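Local coordinates for protein ribokinase, putative (Burkholderia thailandensis, PDB 3B1N) that is a nucleoside kinase of the pfkB (ribokinase) family that binds a nucleoside and an adenine nucleotide, and probably transfers phosphate from the nucleotide to the nucleoside, at residues 77-82 against 92-97; 137-142 against 154-159; 147-152 against 163-168; 269-274 against 301-306. One frame throughout, in Å; residues are numbered along the deposited sequence. Where two conformers were deposited one is given.

Contact 1: 77-82 against 92-97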
loop_
_atom_site.group_PDB
_atom_site.type_symbol
_atom_site.label_atom_id
_atom_site.label_comp_id
_atom_site.label_asym_id
_atom_site.label_seq_id
_atom_site.Cartn_x
_atom_site.Cartn_y
_atom_site.Cartn_z
ATOM N N PRO B 77 10.667 -0.952 -22.652
ATOM C CA PRO B 77 9.450 -0.150 -22.887
ATOM C C PRO B 77 9.631 1.313 -22.527
ATOM O O PRO B 77 9.071 2.203 -23.203
ATOM C CB PRO B 77 8.394 -0.831 -22.002
ATOM C CG PRO B 77 8.862 -2.293 -22.040
ATOM C CD PRO B 77 10.364 -2.194 -21.905
ATOM N N TYR B 78 10.367 1.599 -21.467
ATOM C CA TYR B 78 10.612 2.989 -21.076
ATOM C C TYR B 78 11.536 3.685 -22.056
ATOM O O TYR B 78 11.272 4.848 -22.382
ATOM C CB TYR B 78 11.170 3.067 -19.629
ATOM C CG TYR B 78 10.531 4.163 -18.785
ATOM C CD1 TYR B 78 10.136 3.922 -17.455
ATOM C CD2 TYR B 78 10.440 5.471 -19.262
ATOM C CE1 TYR B 78 9.581 4.919 -16.670
ATOM C CE2 TYR B 78 9.884 6.475 -18.486
ATOM C CZ TYR B 78 9.456 6.191 -17.181
ATOM O OH TYR B 78 8.926 7.206 -16.430
ATOM N N LEU B 79 12.594 2.992 -22.523
ATOM C CA LEU B 79 13.494 3.590 -23.516
ATOM C C LEU B 79 12.691 3.906 -24.757
ATOM O O LEU B 79 12.864 5.034 -25.315
ATOM C CB LEU B 79 14.660 2.674 -23.870
ATOM C CG LEU B 79 15.513 2.318 -22.644
ATOM C CD1 LEU B 79 16.578 1.358 -23.097
ATOM C CD2 LEU B 79 16.149 3.558 -21.969
ATOM N N ASP B 80 11.820 2.970 -25.169
ATOM C CA ASP B 80 11.054 3.194 -26.436
ATOM C C ASP B 80 10.079 4.344 -26.257
ATOM O O ASP B 80 9.880 5.140 -27.170
ATOM C CB ASP B 80 10.338 1.896 -26.795
ATOM C CG ASP B 80 11.296 0.817 -27.259
ATOM O OD1 ASP B 80 12.500 1.081 -27.451
ATOM O OD2 ASP B 80 10.776 -0.291 -27.462
ATOM N N ARG B 81 9.505 4.467 -25.073
ATOM C CA ARG B 81 8.589 5.565 -24.798
ATOM C C ARG B 81 9.322 6.914 -24.848
ATOM O O ARG B 81 8.803 7.892 -25.391
ATOM C CB ARG B 81 7.974 5.363 -23.426
ATOM C CG ARG B 81 7.203 6.569 -22.914
ATOM C CD ARG B 81 6.673 6.259 -21.540
ATOM N NE ARG B 81 5.903 7.389 -20.967
ATOM C CZ ARG B 81 4.658 7.654 -21.322
ATOM N NH1 ARG B 81 4.096 6.906 -22.255
ATOM N NH2 ARG B 81 3.980 8.659 -20.775
ATOM N N MET B 82 10.545 6.970 -24.319
ATOM C CA MET B 82 11.292 8.208 -24.321
ATOM C C MET B 82 11.542 8.604 -25.759
ATOM O O MET B 82 11.361 9.782 -26.109
ATOM C CB MET B 82 12.603 8.006 -23.587
ATOM C CG MET B 82 12.350 7.961 -22.108
ATOM S SD MET B 82 13.884 7.687 -21.215
ATOM C CE MET B 82 14.763 9.184 -21.580
ATOM N N VAL B 92 20.281 8.714 -19.240
ATOM C CA VAL B 92 19.553 7.516 -18.739
ATOM C C VAL B 92 20.518 6.321 -18.896
ATOM O O VAL B 92 20.788 5.870 -20.029
ATOM C CB VAL B 92 18.222 7.288 -19.486
ATOM C CG1 VAL B 92 17.532 5.994 -18.997
ATOM C CG2 VAL B 92 17.310 8.472 -19.257
ATOM N N ARG B 93 21.026 5.790 -17.787
ATOM C CA ARG B 93 21.985 4.680 -17.844
ATOM C C ARG B 93 21.251 3.376 -17.580
ATOM O O ARG B 93 20.462 3.301 -16.644
ATOM C CB ARG B 93 23.142 4.887 -16.864
ATOM C CG ARG B 93 24.058 3.676 -16.796
ATOM C CD ARG B 93 25.525 3.986 -16.833
ATOM N NE ARG B 93 26.311 2.831 -16.397
ATOM C CZ ARG B 93 27.472 2.954 -15.759
ATOM N NH1 ARG B 93 28.161 1.873 -15.368
ATOM N NH2 ARG B 93 27.924 4.186 -15.529
ATOM N N VAL B 94 21.490 2.395 -18.414
ATOM C CA VAL B 94 20.848 1.088 -18.292
ATOM C C VAL B 94 21.824 0.053 -17.721
ATOM O O VAL B 94 22.877 -0.198 -18.321
ATOM C CB VAL B 94 20.336 0.621 -19.646
ATOM C CG1 VAL B 94 19.695 -0.768 -19.518
ATOM C CG2 VAL B 94 19.293 1.620 -20.166
ATOM N N LEU B 95 21.476 -0.568 -16.597
ATOM C CA LEU B 95 22.400 -1.542 -15.964
ATOM C C LEU B 95 22.099 -2.960 -16.374
ATOM O O LEU B 95 20.958 -3.428 -16.318
ATOM C CB LEU B 95 22.293 -1.461 -14.448
ATOM C CG LEU B 95 22.324 -0.079 -13.827
ATOM C CD1 LEU B 95 22.147 -0.194 -12.288
ATOM C CD2 LEU B 95 23.607 0.637 -14.208
ATOM N N PRO B 96 23.132 -3.718 -16.787
ATOM C CA PRO B 96 22.880 -5.071 -17.288
ATOM C C PRO B 96 22.371 -6.003 -16.228
ATOM O O PRO B 96 22.677 -5.833 -15.047
ATOM C CB PRO B 96 24.282 -5.561 -17.766
ATOM C CG PRO B 96 25.023 -4.355 -17.964
ATOM C CD PRO B 96 24.497 -3.257 -17.070
ATOM N N ASP B 97 21.522 -6.943 -16.661
ATOM C CA ASP B 97 21.069 -8.041 -15.785
ATOM C C ASP B 97 20.434 -7.558 -14.479
ATOM O O ASP B 97 20.544 -8.194 -13.400
ATOM C CB ASP B 97 22.240 -9.027 -15.504
ATOM C CG ASP B 97 21.768 -10.317 -14.872
ATOM O OD1 ASP B 97 22.395 -10.778 -13.873
ATOM O OD2 ASP B 97 20.749 -10.852 -15.356
#
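Val92 meets two side chains of the helix segment 77-82, one with each methyl. Its CG2 has the closer neighbour, since Met82 CE lies 3.5 Å from Val92 CG2. The sulfur sits a little farther back, with Met82 SD 4.0 Å from Val92 CG2. The Met82 chain runs straight to SD and then bends (chi3 66°), which brings the terminal methyl nearer to the strand than the sulfur. The other methyl of Val92 turns to Leu79, where Leu79 CD2 is 4.1 Å from Val92 CG1. The Leu79 and Val92 side chains pass each other in opposite directions. This is the helix of a beta-alpha-beta crossover packing on the second of its strands. Strand 64-71, helix 76-85 and strand 88-95 make up the unit. The axes of helix 77-82 and strand 92-95 approach to 11.2 Å and run nearly antiparallel, at 158°. Arg93 points away from the helix, and its backbone bonds to Gly68 and Leu70 of the neighbouring strand. Val94 faces the helix again. Val94 CG2 meets both branches of Leu79, at 4.0 Å from Leu79 CD1 and 4.1 Å from Leu79 CD2. Leu70 also touches Leu79 and Val92, while Met66 touches Met82 and Val92. Elsewhere on the helix, Tyr78 OH is hydrogen-bonded to the carbonyl of Gly47, a residue of the mizoribine pocket.

Contact 2: 137-142 against 154-159; sequences KLAIVG and EELAQA
Leu156 carries this contact alone from the helix side, and its two methyls do the touching. CD1 is the busier branch. Leu156 CD1 lies 3.5 Å from Val141 CG2, which is tight for two methyl carbons. Leu156 CD1 is also 3.8 Å from Ala139 CB. The other branch, CD2, also rests on Ala139, with Leu156 CD2 3.9 Å from Ala139 CB. The small Ala139 thus takes both tips of the leucine, while Val141 meets one of them. The Val141 and Leu156 side chains lie alongside each other, pointing opposite ways. Leu156 holds its CG beside its own backbone N and anti to the carbonyl carbon (chi1 -71°), and from there the fork opens onto the strand. The backbones are nearest at Ala139 and Leu156, whose CA atoms are 8.0 Å apart.

In the next shell, Phe163 of the adjoining strand touches Ala139, Val141 and Leu156, and Ala130 and Val161 add to the cover of Leu156. Farther out, the helix is tied by its charged residues: Glu154 forms a salt bridge with Arg181 of helix 176-185, and Glu155 accepts bonds from His129 ND1 and Gly131 N. Leu138 and Ile140 point away from Leu156 and pack on helix 251-264. The strand is therefore covered by helices on both faces. That is the layering of the alpha/beta/alpha ribokinase fold, and helix 146-158 here crosses over from strand 138-141 to strand 163-165 in a beta-alpha-beta unit.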
loop_
_atom_site.group_PDB
_atom_site.type_symbol
_atom_site.label_atom_id
_atom_site.label_comp_id
_atom_site.label_asym_id
_atom_site.label_seq_id
_atom_site.Cartn_x
_atom_site.Cartn_y
_atom_site.Cartn_z
ATOM N N LYS B 137 20.974 24.574 -17.852
ATOM C CA LYS B 137 20.707 25.855 -17.219
ATOM C C LYS B 137 19.918 25.823 -15.911
ATOM O O LYS B 137 19.876 26.809 -15.165
ATOM C CB LYS B 137 20.038 26.803 -18.191
ATOM C CG LYS B 137 18.837 26.339 -18.899
ATOM C CD LYS B 137 18.674 27.375 -20.046
ATOM C CE LYS B 137 17.788 26.955 -21.145
ATOM N NZ LYS B 137 17.577 28.178 -21.980
ATOM N N LEU B 138 19.356 24.637 -15.620
ATOM C CA LEU B 138 18.447 24.518 -14.489
ATOM C C LEU B 138 18.333 23.024 -14.224
ATOM O O LEU B 138 18.440 22.217 -15.137
ATOM C CB LEU B 138 17.068 25.109 -14.827
ATOM C CG LEU B 138 15.952 25.074 -13.779
ATOM C CD1 LEU B 138 16.273 25.737 -12.447
ATOM C CD2 LEU B 138 14.604 25.609 -14.357
ATOM N N ALA B 139 18.125 22.673 -12.952
ATOM C CA ALA B 139 17.966 21.241 -12.608
ATOM C C ALA B 139 16.981 21.060 -11.483
ATOM O O ALA B 139 16.627 22.004 -10.786
ATOM C CB ALA B 139 19.326 20.646 -12.208
ATOM N N ILE B 140 16.594 19.798 -11.257
ATOM C CA ILE B 140 15.898 19.416 -10.038
ATOM C C ILE B 140 16.538 18.115 -9.562
ATOM O O ILE B 140 16.906 17.272 -10.389
ATOM C CB ILE B 140 14.375 19.182 -10.311
ATOM C CG1 ILE B 140 13.656 18.864 -8.949
ATOM C CG2 ILE B 140 14.099 18.197 -11.439
ATOM C CD1 ILE B 140 12.106 19.109 -9.079
ATOM N N VAL B 141 16.659 17.990 -8.254
ATOM C CA VAL B 141 17.084 16.721 -7.634
ATOM C C VAL B 141 15.885 16.225 -6.828
ATOM O O VAL B 141 15.479 16.842 -5.836
ATOM C CB VAL B 141 18.297 16.909 -6.718
ATOM C CG1 VAL B 141 18.643 15.550 -6.000
ATOM C CG2 VAL B 141 19.528 17.466 -7.533
ATOM N N GLY B 142 15.303 15.103 -7.270
ATOM C CA GLY B 142 14.159 14.545 -6.603
ATOM C C GLY B 142 14.471 13.191 -6.008
ATOM O O GLY B 142 15.632 12.751 -6.035
ATOM N N GLU B 154 25.432 18.111 -4.224
ATOM C CA GLU B 154 26.796 18.632 -4.100
ATOM C C GLU B 154 27.340 19.091 -5.446
ATOM O O GLU B 154 27.909 20.190 -5.556
ATOM C CB GLU B 154 27.720 17.578 -3.437
ATOM C CG GLU B 154 27.376 17.294 -1.964
ATOM C CD GLU B 154 27.799 18.435 -1.021
ATOM O OE1 GLU B 154 28.586 19.334 -1.428
ATOM O OE2 GLU B 154 27.354 18.424 0.140
ATOM N N GLU B 155 27.170 18.277 -6.467
ATOM C CA GLU B 155 27.745 18.540 -7.774
ATOM C C GLU B 155 27.069 19.697 -8.476
ATOM O O GLU B 155 27.713 20.528 -9.096
ATOM C CB GLU B 155 27.696 17.309 -8.621
ATOM C CG GLU B 155 28.702 16.264 -8.102
ATOM C CD GLU B 155 28.792 15.064 -8.957
ATOM O OE1 GLU B 155 28.121 15.070 -10.015
ATOM O OE2 GLU B 155 29.533 14.107 -8.573
ATOM N N LEU B 156 25.744 19.773 -8.387
ATOM C CA LEU B 156 25.096 20.893 -9.045
ATOM C C LEU B 156 25.485 22.219 -8.391
ATOM O O LEU B 156 25.659 23.236 -9.085
ATOM C CB LEU B 156 23.558 20.693 -9.082
ATOM C CG LEU B 156 23.098 19.603 -10.035
ATOM C CD1 LEU B 156 21.681 19.202 -9.620
ATOM C CD2 LEU B 156 23.119 20.070 -11.505
ATOM N N ALA B 157 25.614 22.231 -7.060
ATOM C CA ALA B 157 25.934 23.460 -6.313
ATOM C C ALA B 157 27.343 23.875 -6.673
ATOM O O ALA B 157 27.621 25.056 -6.807
ATOM C CB ALA B 157 25.817 23.222 -4.814
ATOM N N GLN B 158 28.220 22.903 -6.863
ATOM C CA GLN B 158 29.605 23.267 -7.121
ATOM C C GLN B 158 29.780 23.735 -8.573
ATOM O O GLN B 158 30.589 24.634 -8.854
ATOM C CB GLN B 158 30.496 22.133 -6.674
ATOM C CG GLN B 158 30.811 21.124 -7.679
ATOM C CD GLN B 158 32.253 21.255 -8.081
ATOM O OE1 GLN B 158 33.144 21.211 -7.223
ATOM N NE2 GLN B 158 32.505 21.443 -9.384
ATOM N N ALA B 159 28.970 23.197 -9.482
ATOM C CA ALA B 159 28.915 23.658 -10.874
ATOM C C ALA B 159 28.149 24.974 -11.072
ATOM O O ALA B 159 28.112 25.502 -12.194
ATOM C CB ALA B 159 28.335 22.582 -11.764
#

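Contact 3: 147-152 against 163-168; sequences QGMVQH and FIFDPG
The backbones of Met149 and Pro167 come nearest here, with 8.0 Å between their CA atoms, where helix 146-158 passes the end of strand 163-165. This is the second half of a beta-alpha-beta unit: the crossover helix packs on the strand it leads into and on the turn after it. Met149 alone spans the distance. Its chain is extended to the sulfur and bent at the last torsion (chi3 67°), which places the methyl over the turn at 166-167. There Met149 CE lies 3.6 Å from Pro167 O and 3.7 Å from Pro167 CA. The backbone oxygen of Asp166 is also near. Met149 CE is 4.5 Å from Phe165 CE1, an oblique and looser approach to that ring. The contact is therefore one apolar methyl set among a ring and backbone atoms, and it buries little surface.

Phe163 points toward the helix too, but its ring packs farther along the helix, against Thr153. Asp166 turns its carboxylate elsewhere, to a salt bridge with Arg256. The turn lies close to the nucleoside pocket: Asp166 is near Asp253, which lines the mizoribine site. The Met149 side chain is itself about 6 Å from the bound mizoribine, between nearest atoms. Within the helix, the carbonyl oxygen of Gly148 sits over a face of the His152 ring, toward its rim. Within the turn, Pro167 CD lies 3.7 Å above the plane of the Phe165 ring, likewise offset toward the rim.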
loop_
_atom_site.group_PDB
_atom_site.type_symbol
_atom_site.label_atom_id
_atom_site.label_comp_id
_atom_site.label_asym_id
_atom_site.label_seq_id
_atom_site.Cartn_x
_atom_site.Cartn_y
_atom_site.Cartn_z
ATOM N N GLN B 147 22.501 7.972 -2.054
ATOM C CA GLN B 147 23.814 8.477 -2.415
ATOM C C GLN B 147 23.718 9.390 -3.656
ATOM O O GLN B 147 24.383 10.438 -3.728
ATOM C CB GLN B 147 24.814 7.314 -2.605
ATOM C CG GLN B 147 26.213 7.718 -2.994
ATOM C CD GLN B 147 27.170 6.540 -3.146
ATOM O OE1 GLN B 147 26.817 5.394 -2.871
ATOM N NE2 GLN B 147 28.384 6.826 -3.603
ATOM N N GLY B 148 22.893 8.993 -4.639
ATOM C CA GLY B 148 22.661 9.821 -5.801
ATOM C C GLY B 148 22.085 11.172 -5.437
ATOM O O GLY B 148 22.557 12.167 -5.952
ATOM N N MET B 149 21.086 11.212 -4.545
ATOM C CA MET B 149 20.443 12.478 -4.209
ATOM C C MET B 149 21.476 13.435 -3.630
ATOM O O MET B 149 21.549 14.590 -4.006
ATOM C CB MET B 149 19.325 12.269 -3.194
ATOM C CG MET B 149 18.183 11.456 -3.735
ATOM S SD MET B 149 16.835 11.352 -2.546
ATOM C CE MET B 149 16.200 12.961 -2.395
ATOM N N VAL B 150 22.257 12.940 -2.682
ATOM C CA VAL B 150 23.229 13.787 -2.008
ATOM C C VAL B 150 24.339 14.248 -2.963
ATOM O O VAL B 150 24.668 15.435 -3.019
ATOM C CB VAL B 150 23.852 13.010 -0.797
ATOM C CG1 VAL B 150 24.995 13.828 -0.195
ATOM C CG2 VAL B 150 22.792 12.737 0.275
ATOM N N GLN B 151 24.855 13.312 -3.765
ATOM C CA GLN B 151 25.874 13.578 -4.764
ATOM C C GLN B 151 25.415 14.625 -5.776
ATOM O O GLN B 151 26.136 15.515 -6.149
ATOM C CB GLN B 151 26.166 12.279 -5.516
ATOM C CG GLN B 151 27.352 12.313 -6.416
ATOM C CD GLN B 151 27.470 11.009 -7.173
ATOM O OE1 GLN B 151 28.095 10.049 -6.695
ATOM N NE2 GLN B 151 26.789 10.926 -8.303
ATOM N N HIS B 152 24.187 14.464 -6.260
ATOM C CA HIS B 152 23.698 15.412 -7.272
ATOM C C HIS B 152 23.621 16.824 -6.706
ATOM O O HIS B 152 23.937 17.804 -7.405
ATOM C CB HIS B 152 22.312 14.999 -7.807
ATOM C CG HIS B 152 22.303 13.712 -8.557
ATOM N ND1 HIS B 152 23.398 13.202 -9.230
ATOM C CD2 HIS B 152 21.282 12.849 -8.782
ATOM C CE1 HIS B 152 23.060 12.047 -9.787
ATOM N NE2 HIS B 152 21.778 11.816 -9.527
ATOM N N PHE B 163 19.129 24.858 -8.911
ATOM C CA PHE B 163 18.347 23.615 -8.889
ATOM C C PHE B 163 17.327 23.645 -7.784
ATOM O O PHE B 163 17.530 24.220 -6.699
ATOM C CB PHE B 163 19.257 22.351 -8.795
ATOM C CG PHE B 163 19.983 22.194 -7.470
ATOM C CD1 PHE B 163 19.499 21.344 -6.474
ATOM C CD2 PHE B 163 21.170 22.874 -7.229
ATOM C CE1 PHE B 163 20.165 21.176 -5.255
ATOM C CE2 PHE B 163 21.869 22.707 -6.022
ATOM C CZ PHE B 163 21.390 21.864 -5.030
ATOM N N ILE B 164 16.181 23.011 -8.074
ATOM C CA ILE B 164 15.193 22.707 -7.037
ATOM C C ILE B 164 15.610 21.424 -6.311
ATOM O O ILE B 164 15.966 20.456 -6.974
ATOM C CB ILE B 164 13.812 22.435 -7.703
ATOM C CG1 ILE B 164 13.323 23.642 -8.533
ATOM C CG2 ILE B 164 12.766 22.108 -6.575
ATOM C CD1 ILE B 164 11.935 23.426 -9.181
ATOM N N PHE B 165 15.542 21.455 -4.995
ATOM C CA PHE B 165 15.726 20.255 -4.157
ATOM C C PHE B 165 14.348 19.773 -3.705
ATOM O O PHE B 165 13.603 20.510 -3.060
ATOM C CB PHE B 165 16.616 20.599 -2.975
ATOM C CG PHE B 165 16.862 19.451 -2.028
ATOM C CD1 PHE B 165 17.318 18.222 -2.498
ATOM C CD2 PHE B 165 16.688 19.635 -0.672
ATOM C CE1 PHE B 165 17.569 17.165 -1.591
ATOM C CE2 PHE B 165 16.893 18.588 0.225
ATOM C CZ PHE B 165 17.340 17.362 -0.255
ATOM N N ASP B 166 14.019 18.526 -4.058
ATOM C CA ASP B 166 12.752 17.912 -3.832
ATOM C C ASP B 166 13.037 16.572 -3.043
ATOM O O ASP B 166 13.026 15.533 -3.746
ATOM C CB ASP B 166 12.279 17.731 -5.303
ATOM C CG ASP B 166 11.036 16.907 -5.487
ATOM O OD1 ASP B 166 10.207 16.841 -4.569
ATOM O OD2 ASP B 166 10.902 16.318 -6.619
ATOM N N PRO B 167 13.291 16.581 -1.704
ATOM C CA PRO B 167 13.666 15.332 -1.015
ATOM C C PRO B 167 12.530 14.300 -1.081
ATOM O O PRO B 167 12.791 13.092 -1.293
ATOM C CB PRO B 167 14.056 15.792 0.391
ATOM C CG PRO B 167 13.386 17.155 0.592
ATOM C CD PRO B 167 13.333 17.748 -0.785
ATOM N N GLY B 168 11.297 14.797 -1.009
ATOM C CA GLY B 168 10.101 13.977 -1.279
ATOM C C GLY B 168 10.118 12.665 -0.495
ATOM O O GLY B 168 10.431 12.609 0.679
#

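Contact 4: 269-274 against 301-306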
loop_
_atom_site.group_PDB
_atom_site.type_symbol
_atom_site.label_atom_id
_atom_site.label_comp_id
_atom_site.label_asym_id
_atom_site.label_seq_id
_atom_site.Cartn_x
_atom_site.Cartn_y
_atom_site.Cartn_z
ATOM N N TRP B 269 6.742 34.473 -10.096
ATOM C CA TRP B 269 6.337 33.344 -9.230
ATOM C C TRP B 269 4.849 33.107 -9.284
ATOM O O TRP B 269 4.394 31.960 -9.284
ATOM C CB TRP B 269 6.778 33.559 -7.785
ATOM C CG TRP B 269 8.234 33.294 -7.592
ATOM C CD1 TRP B 269 9.172 34.183 -7.140
ATOM C CD2 TRP B 269 8.923 32.083 -7.855
ATOM N NE1 TRP B 269 10.416 33.590 -7.094
ATOM C CE2 TRP B 269 10.286 32.280 -7.487
ATOM C CE3 TRP B 269 8.524 30.825 -8.310
ATOM C CZ2 TRP B 269 11.263 31.273 -7.631
ATOM C CZ3 TRP B 269 9.483 29.826 -8.419
ATOM C CH2 TRP B 269 10.844 30.055 -8.088
ATOM N N ALA B 270 4.062 34.174 -9.328
ATOM C CA ALA B 270 2.612 34.039 -9.419
ATOM C C ALA B 270 2.192 33.206 -10.629
ATOM O O ALA B 270 1.283 32.347 -10.583
ATOM C CB ALA B 270 1.955 35.460 -9.525
ATOM N N THR B 271 2.862 33.460 -11.745
ATOM C CA THR B 271 2.521 32.793 -12.985
ATOM C C THR B 271 3.130 31.381 -13.085
ATOM O O THR B 271 2.503 30.444 -13.570
ATOM C CB THR B 271 2.919 33.649 -14.216
ATOM O OG1 THR B 271 2.275 34.921 -14.064
ATOM C CG2 THR B 271 2.458 33.029 -15.526
ATOM N N ALA B 272 4.377 31.247 -12.640
ATOM C CA ALA B 272 5.032 29.927 -12.648
ATOM C C ALA B 272 4.209 29.016 -11.754
ATOM O O ALA B 272 3.983 27.855 -12.098
ATOM C CB ALA B 272 6.453 30.020 -12.109
ATOM N N GLY B 273 3.806 29.543 -10.611
ATOM C CA GLY B 273 2.985 28.753 -9.655
ATOM C C GLY B 273 1.669 28.351 -10.284
ATOM O O GLY B 273 1.236 27.205 -10.108
ATOM N N ARG B 274 1.006 29.269 -11.005
ATOM C CA ARG B 274 -0.291 28.920 -11.563
ATOM C C ARG B 274 -0.145 27.886 -12.676
ATOM O O ARG B 274 -1.005 27.008 -12.837
ATOM C CB ARG B 274 -1.001 30.199 -12.054
ATOM C CG ARG B 274 -1.588 30.950 -10.892
ATOM C CD ARG B 274 -2.070 32.326 -11.354
ATOM N NE ARG B 274 -2.834 32.969 -10.258
ATOM C CZ ARG B 274 -2.287 33.472 -9.153
ATOM N NH1 ARG B 274 -0.972 33.417 -8.909
ATOM N NH2 ARG B 274 -3.099 34.046 -8.235
ATOM N N ALA B 301 -4.934 27.319 -23.358
ATOM C CA ALA B 301 -6.393 27.619 -23.308
ATOM C C ALA B 301 -6.945 27.400 -21.912
ATOM O O ALA B 301 -7.737 28.208 -21.398
ATOM C CB ALA B 301 -7.139 26.785 -24.334
ATOM N N ARG B 302 -6.543 26.310 -21.240
ATOM C CA ARG B 302 -7.006 26.068 -19.898
ATOM C C ARG B 302 -6.421 27.049 -18.875
ATOM O O ARG B 302 -7.073 27.411 -17.886
ATOM C CB ARG B 302 -6.649 24.623 -19.481
ATOM C CG ARG B 302 -7.463 23.513 -20.158
ATOM C CD ARG B 302 -8.884 23.356 -19.509
ATOM N NE ARG B 302 -8.867 22.984 -18.073
ATOM C CZ ARG B 302 -8.822 21.734 -17.610
ATOM N NH1 ARG B 302 -8.771 20.701 -18.459
ATOM N NH2 ARG B 302 -8.831 21.520 -16.287
ATOM N N PHE B 303 -5.184 27.531 -19.113
ATOM C CA PHE B 303 -4.607 28.514 -18.233
ATOM C C PHE B 303 -5.437 29.819 -18.334
ATOM O O PHE B 303 -5.786 30.393 -17.314
ATOM C CB PHE B 303 -3.134 28.808 -18.636
ATOM C CG PHE B 303 -2.423 29.718 -17.665
ATOM C CD1 PHE B 303 -1.504 29.223 -16.699
ATOM C CD2 PHE B 303 -2.666 31.089 -17.651
ATOM C CE1 PHE B 303 -0.872 30.056 -15.755
ATOM C CE2 PHE B 303 -2.054 31.913 -16.725
ATOM C CZ PHE B 303 -1.127 31.423 -15.753
ATOM N N GLU B 304 -5.763 30.193 -19.579
ATOM C CA GLU B 304 -6.582 31.383 -19.819
ATOM C C GLU B 304 -7.944 31.257 -19.143
ATOM O O GLU B 304 -8.384 32.192 -18.500
ATOM C CB GLU B 304 -6.756 31.583 -21.320
ATOM C CG GLU B 304 -5.569 32.207 -21.966
ATOM C CD GLU B 304 -5.742 33.712 -22.138
ATOM O OE1 GLU B 304 -4.850 34.316 -22.770
ATOM O OE2 GLU B 304 -6.754 34.279 -21.641
ATOM N N THR B 305 -8.599 30.094 -19.273
ATOM C CA THR B 305 -9.899 29.891 -18.625
ATOM C C THR B 305 -9.801 29.975 -17.113
ATOM O O THR B 305 -10.640 30.603 -16.468
ATOM C CB THR B 305 -10.524 28.579 -19.021
ATOM O OG1 THR B 305 -10.773 28.619 -20.434
ATOM C CG2 THR B 305 -11.843 28.379 -18.298
ATOM N N ALA B 306 -8.759 29.365 -16.528
ATOM C CA ALA B 306 -8.614 29.376 -15.077
ATOM C C ALA B 306 -8.252 30.721 -14.484
ATOM O O ALA B 306 -8.737 31.077 -13.414
ATOM C CB ALA B 306 -7.521 28.339 -14.633
#
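Ala270 O is gripped twice by Arg274, the residue whose CB rests on Phe303. Arg274 NH1 bonds to Ala270 O at 3.0 Å, nearly straight at 164°. The backbone N of Arg274 makes the usual helical bond to the same oxygen, Ala270 O, at 3.1 Å. The two donors come from opposite faces of the carbonyl plane, and NH1 stands 38° out of it. The oxygen lies almost in the guanidinium plane. The long Arg274 chain thus folds back along its own helix, leaving its first carbon to meet the partner helix.

Phe303 reaches across with CE1 and CZ, at the far end of its ring. Phe303 CE1 is 3.7 Å from Arg274 CB and 3.8 Å from Arg274 C. Phe303 CZ is 3.9 Å from Thr271 CG2. Both groups approach the ring obliquely. Phe303 holds its ring anti to its backbone N (chi1 -174°), which directs it at the other helix. Thr271 keeps its hydroxyl for Asp268 and Tyr309, and its methyl for the ring. Tyr309 also meets the Phe303 ring edge-to-face, and Leu278 of helix 269-284 touches it.

Helix 296-307, near the C terminus, packs here on helix 269-284 through one phenylalanine ring. Helix 269-284 belongs to the ribokinase fold and carries Ser277 and other residues of the ADP pocket farther along.

From the N terminus, contact 1 comes first and closes a short loop inside the unit of strand 64-71, helix 76-85 and strand 88-95, at one border of the large sheet. Contacts 2 and 3 follow. Their segments alternate along the chain, so the two cross. They share helix 146-158, and their centres are 8 Å apart. Contact 2 ties the helix back to strand 138-141, and contact 3 ties it forward to strand 163-165. These strands are neighbours, probably joined by Val141 N to Ile164 O and Asp166 N to Val141 O. Contact 4 closes last, over 26 intervening residues, and joins helix 269-284 to helix 296-307. Its centre lies 27 Å from those of contacts 2 and 3.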